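Local coordinates for protein cytochrome c, mono-and diheme variant (Methylophaga aminisulfidivorans MP, PDB 7C90) that carries electrons in the methanol oxidation system as a cytochrome cL, using a covalently bound heme c, at the interface of chains A and B. Sequence-based numbering; all coordinates share one arbitrary frame. Chains: chain A/B, Cytochrome c, mono-and diheme variant.

Contact 1: the interface of chains A and B. Residues chain A 40-41, 129; chain B 181-183.
A:Val40 and B:Lys183 meet at the apolar centre of this patch, where the C-terminal tail of one cytochrome copy lies against a loop of the other, in a copy-to-copy interface whose biological role the structure alone does not show. The CG1 methyl of A:Val40, held anti to the backbone N (chi1 170°), meets the aliphatic chain of B:Lys183, with CG1 3.6 Å from CE. Alongside, the CG2 methyl of A:Thr41 touches the same chain lower down, 3.7 Å from B:Lys183 CD. A long lysine suits this place because its methylenes cover two small branched residues. The chain bends at chi3 (-103°), and the bend lays CE and NZ alongside the valine methyl.

Outward from these methyls, the contact becomes polar around A:Arg129, which is also a heme c-binding residue. Its NH1 donates a nearly straight hydrogen bond to the backbone carbonyl O of B:Phe182, at 3.0 Å. The acceptor lies in the guanidinium plane, but the nitrogen stands above the carbonyl plane and not on a lone pair. The guanidinium and the phenyl ring of B:Phe182 are turned only 18° from parallel, and NH2 stands above and just outside the ring's rim, 3.5 Å from CE1. Arginine serves well here, since one flat group can reach a carbonyl and still lie beside an aromatic side chain.

Two waters complete the rim. Water 1 bridges the carbonyl oxygens of A:Val40 and B:Phe182 and also sits over the centre of the B:Phe182 ring, so the B:Phe182 carbonyl receives both water and arginine. Water 2 joins A:Arg129 NH1 to the backbone O of B:Asp181 in the 3-10 helix 180-182. The positive ends of A:Arg129 and B:Lys183 do not touch and might repel each other mildly, NH1 and NZ standing 5.6 Å apart. On the far side of water 2, its oxygen lies 2.8 Å from the carbonyl O of B:Asp181.

Contact 2: the interface of chains A and B. Residues chain A 108, 182; chain B 40, 110-111, 129.
B:Arg129 stacks nearly parallel on the phenyl ring of A:Phe182 in the tightly packed part of this contact between two cytochrome copies. Its NE stands over the ring face, displaced toward the rim, 3.3 Å from the centroid of A:Phe182, a cation-pi pairing with the planes only 13° apart. Part of the overlap is modelled too close, leaving the exact tightness doubtful. The same NE donates to the backbone O of A:Phe182 at 3.2 Å, the donor nearly along the C=O axis. CG of A:Phe182 is anti to its backbone N (chi1 -177°), bringing the ring round to the guanidinium beside that carbonyl. Behind the arginine, CG1 of B:Val40 sits over the rim of the opposite guanidinium face, and B:Tyr111 OH accepts a hydrogen bond from NH1 at 3.0 Å, helping to fix its rotation. An alanine in place of B:Arg129 would probably leave the A:Phe182 carbonyl without this donor and its ring without the flat cation.

The looser flank is aromatic and mostly apolar. The CE1 corner of B:Tyr111 comes over one face of A:Tyr108, near its rim, the ring tilted against it, with CE1 3.5 Å from A:Tyr108 CD1. Tyrosine suits B:Tyr111 because its ring carbons pack across the interface while its hydroxyl accepts from the arginine. Nearby, B:Thr110 CG2 touches A:Tyr108 CB at a relaxed 3.9 Å. The site joins the copies through residues that also bind heme c, although the structure alone does not show this pairing in the cell.

Contact 1: the interface of chains A and B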
loop_
_atom_site.group_PDB
_atom_site.type_symbol
_atom_site.label_atom_id
_atom_site.label_comp_id
_atom_site.label_asym_id
_atom_site.label_seq_id
_atom_site.Cartn_x
_atom_site.Cartn_y
_atom_site.Cartn_z
ATOM N N VAL A 40 -14.969 10.593 -0.190
ATOM C CA VAL A 40 -14.023 11.261 -1.133
ATOM C C VAL A 40 -14.809 12.144 -2.122
ATOM O O VAL A 40 -14.443 13.323 -2.279
ATOM C CB VAL A 40 -13.152 10.217 -1.859
ATOM C CG1 VAL A 40 -12.349 10.832 -2.995
ATOM C CG2 VAL A 40 -12.249 9.483 -0.885
ATOM N N THR A 41 -15.841 11.608 -2.769
ATOM C CA THR A 41 -16.522 12.274 -3.910
ATOM C C THR A 41 -17.655 13.170 -3.416
ATOM O O THR A 41 -18.031 14.012 -4.173
ATOM C CB THR A 41 -17.135 11.281 -4.895
ATOM O OG1 THR A 41 -18.192 10.601 -4.201
ATOM C CG2 THR A 41 -16.125 10.315 -5.466
ATOM N N ARG A 129 -10.045 6.659 -1.001
ATOM C CA ARG A 129 -9.074 6.771 -2.119
ATOM C C ARG A 129 -8.333 5.446 -2.277
ATOM O O ARG A 129 -8.321 4.646 -1.321
ATOM C CB ARG A 129 -8.001 7.835 -1.844
ATOM C CG ARG A 129 -8.494 9.267 -1.966
ATOM C CD ARG A 129 -7.360 10.264 -1.817
ATOM N NE ARG A 129 -7.877 11.330 -0.984
ATOM C CZ ARG A 129 -8.712 12.265 -1.402
ATOM N NH1 ARG A 129 -9.088 12.302 -2.668
ATOM N NH2 ARG A 129 -9.141 13.181 -0.555
ATOM N N ASP B 181 -8.795 15.531 -9.153
ATOM C CA ASP B 181 -8.473 14.195 -8.582
ATOM C C ASP B 181 -8.825 14.187 -7.085
ATOM O O ASP B 181 -9.050 13.089 -6.577
ATOM C CB ASP B 181 -7.014 13.801 -8.829
ATOM C CG ASP B 181 -6.486 14.070 -10.238
ATOM O OD1 ASP B 181 -6.230 15.264 -10.552
ATOM O OD2 ASP B 181 -6.293 13.090 -10.997
ATOM N N PHE B 182 -8.912 15.352 -6.419
ATOM C CA PHE B 182 -9.329 15.467 -4.994
ATOM C C PHE B 182 -10.755 14.915 -4.817
ATOM O O PHE B 182 -11.022 14.301 -3.753
ATOM C CB PHE B 182 -9.257 16.919 -4.512
ATOM C CG PHE B 182 -9.578 17.119 -3.049
ATOM C CD1 PHE B 182 -8.888 16.429 -2.059
ATOM C CD2 PHE B 182 -10.566 18.012 -2.663
ATOM C CE1 PHE B 182 -9.170 16.636 -0.719
ATOM C CE2 PHE B 182 -10.847 18.208 -1.318
ATOM C CZ PHE B 182 -10.147 17.524 -0.350
ATOM N N LYS B 183 -11.613 15.182 -5.816
ATOM C CA LYS B 183 -13.037 14.770 -5.977
ATOM C C LYS B 183 -13.903 15.586 -5.010
ATOM O O LYS B 183 -14.394 16.658 -5.365
ATOM C CB LYS B 183 -13.196 13.251 -5.847
ATOM C CG LYS B 183 -12.584 12.442 -6.980
ATOM C CD LYS B 183 -12.728 10.931 -6.850
ATOM C CE LYS B 183 -11.463 10.218 -6.405
ATOM N NZ LYS B 183 -11.721 8.785 -6.119
HETATM O O HOH W 1 -12.114 14.615 -1.334
HETATM O O HOH W 2 -8.658 10.939 -4.755
#

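Contact 2: the interface of chains A and B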
loop_
_atom_site.group_PDB
_atom_site.type_symbol
_atom_site.label_atom_id
_atom_site.label_comp_id
_atom_site.label_asym_id
_atom_site.label_seq_id
_atom_site.Cartn_x
_atom_site.Cartn_y
_atom_site.Cartn_z
ATOM N N TYR A 108 -6.511 10.047 15.816
ATOM C CA TYR A 108 -6.083 10.700 14.554
ATOM C C TYR A 108 -6.900 10.132 13.394
ATOM O O TYR A 108 -7.115 8.918 13.337
ATOM C CB TYR A 108 -4.583 10.507 14.351
ATOM C CG TYR A 108 -3.742 11.094 15.456
ATOM C CD1 TYR A 108 -3.552 12.461 15.555
ATOM C CD2 TYR A 108 -3.159 10.278 16.403
ATOM C CE1 TYR A 108 -2.764 13.000 16.553
ATOM C CE2 TYR A 108 -2.382 10.801 17.425
ATOM C CZ TYR A 108 -2.170 12.165 17.484
ATOM O OH TYR A 108 -1.380 12.674 18.467
ATOM N N PHE A 182 1.896 0.877 17.077
ATOM C CA PHE A 182 1.367 2.255 16.875
ATOM C C PHE A 182 2.430 3.317 17.230
ATOM O O PHE A 182 2.291 4.480 16.765
ATOM C CB PHE A 182 0.071 2.476 17.665
ATOM C CG PHE A 182 -0.538 3.834 17.419
ATOM C CD1 PHE A 182 -1.158 4.120 16.210
ATOM C CD2 PHE A 182 -0.435 4.842 18.363
ATOM C CE1 PHE A 182 -1.708 5.371 15.974
ATOM C CE2 PHE A 182 -0.973 6.098 18.124
ATOM C CZ PHE A 182 -1.618 6.360 16.930
ATOM N N VAL B 40 5.311 11.609 15.685
ATOM C CA VAL B 40 4.767 10.377 16.330
ATOM C C VAL B 40 5.141 10.327 17.819
ATOM O O VAL B 40 4.227 10.160 18.632
ATOM C CB VAL B 40 5.252 9.107 15.608
ATOM C CG1 VAL B 40 4.852 7.835 16.352
ATOM C CG2 VAL B 40 4.761 9.088 14.173
ATOM N N THR B 110 -4.479 15.694 9.540
ATOM C CA THR B 110 -4.491 14.586 10.503
ATOM C C THR B 110 -3.781 15.074 11.762
ATOM O O THR B 110 -4.235 14.746 12.843
ATOM C CB THR B 110 -3.847 13.317 9.930
ATOM O OG1 THR B 110 -4.582 12.928 8.771
ATOM C CG2 THR B 110 -3.818 12.196 10.943
ATOM N N TYR B 111 -2.685 15.810 11.582
ATOM C CA TYR B 111 -1.850 16.368 12.664
ATOM C C TYR B 111 -1.849 17.877 12.511
ATOM O O TYR B 111 -1.143 18.413 11.663
ATOM C CB TYR B 111 -0.431 15.815 12.574
ATOM C CG TYR B 111 -0.364 14.321 12.573
ATOM C CD1 TYR B 111 -0.634 13.602 13.721
ATOM C CD2 TYR B 111 -0.036 13.621 11.432
ATOM C CE1 TYR B 111 -0.562 12.224 13.730
ATOM C CE2 TYR B 111 0.046 12.247 11.428
ATOM C CZ TYR B 111 -0.201 11.539 12.590
ATOM O OH TYR B 111 -0.085 10.177 12.608
ATOM N N ARG B 129 2.937 7.911 10.797
ATOM C CA ARG B 129 2.591 6.481 11.008
ATOM C C ARG B 129 2.406 5.736 9.678
ATOM O O ARG B 129 2.608 6.333 8.602
ATOM C CB ARG B 129 1.360 6.426 11.904
ATOM C CG ARG B 129 1.688 6.880 13.322
ATOM C CD ARG B 129 0.535 6.772 14.287
ATOM N NE ARG B 129 0.947 7.160 15.630
ATOM C CZ ARG B 129 0.987 8.403 16.116
ATOM N NH1 ARG B 129 0.623 9.446 15.394
ATOM N NH2 ARG B 129 1.404 8.593 17.357
#

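Contact 1 and contact 2 belong to one interface, their C-alpha centres about 21 Å apart. Both draw on residues 129 and 182, with the chains exchanging roles: the tail of chain B meets chain A in contact 1, and that of chain A meets chain B in contact 2. A:Val40 touches the partner in contact 1, whereas B:Val40 only backs its own arginine. The exchange is not an exact two-fold: A:Arg129 is bent at chi3 and gives NH1 to the tail carbonyl, whereas B:Arg129 is extended and gives NE. Reciprocal tails could steady this pair within the deposited four-copy assembly, though the structure alone does not show that this pairing is biological.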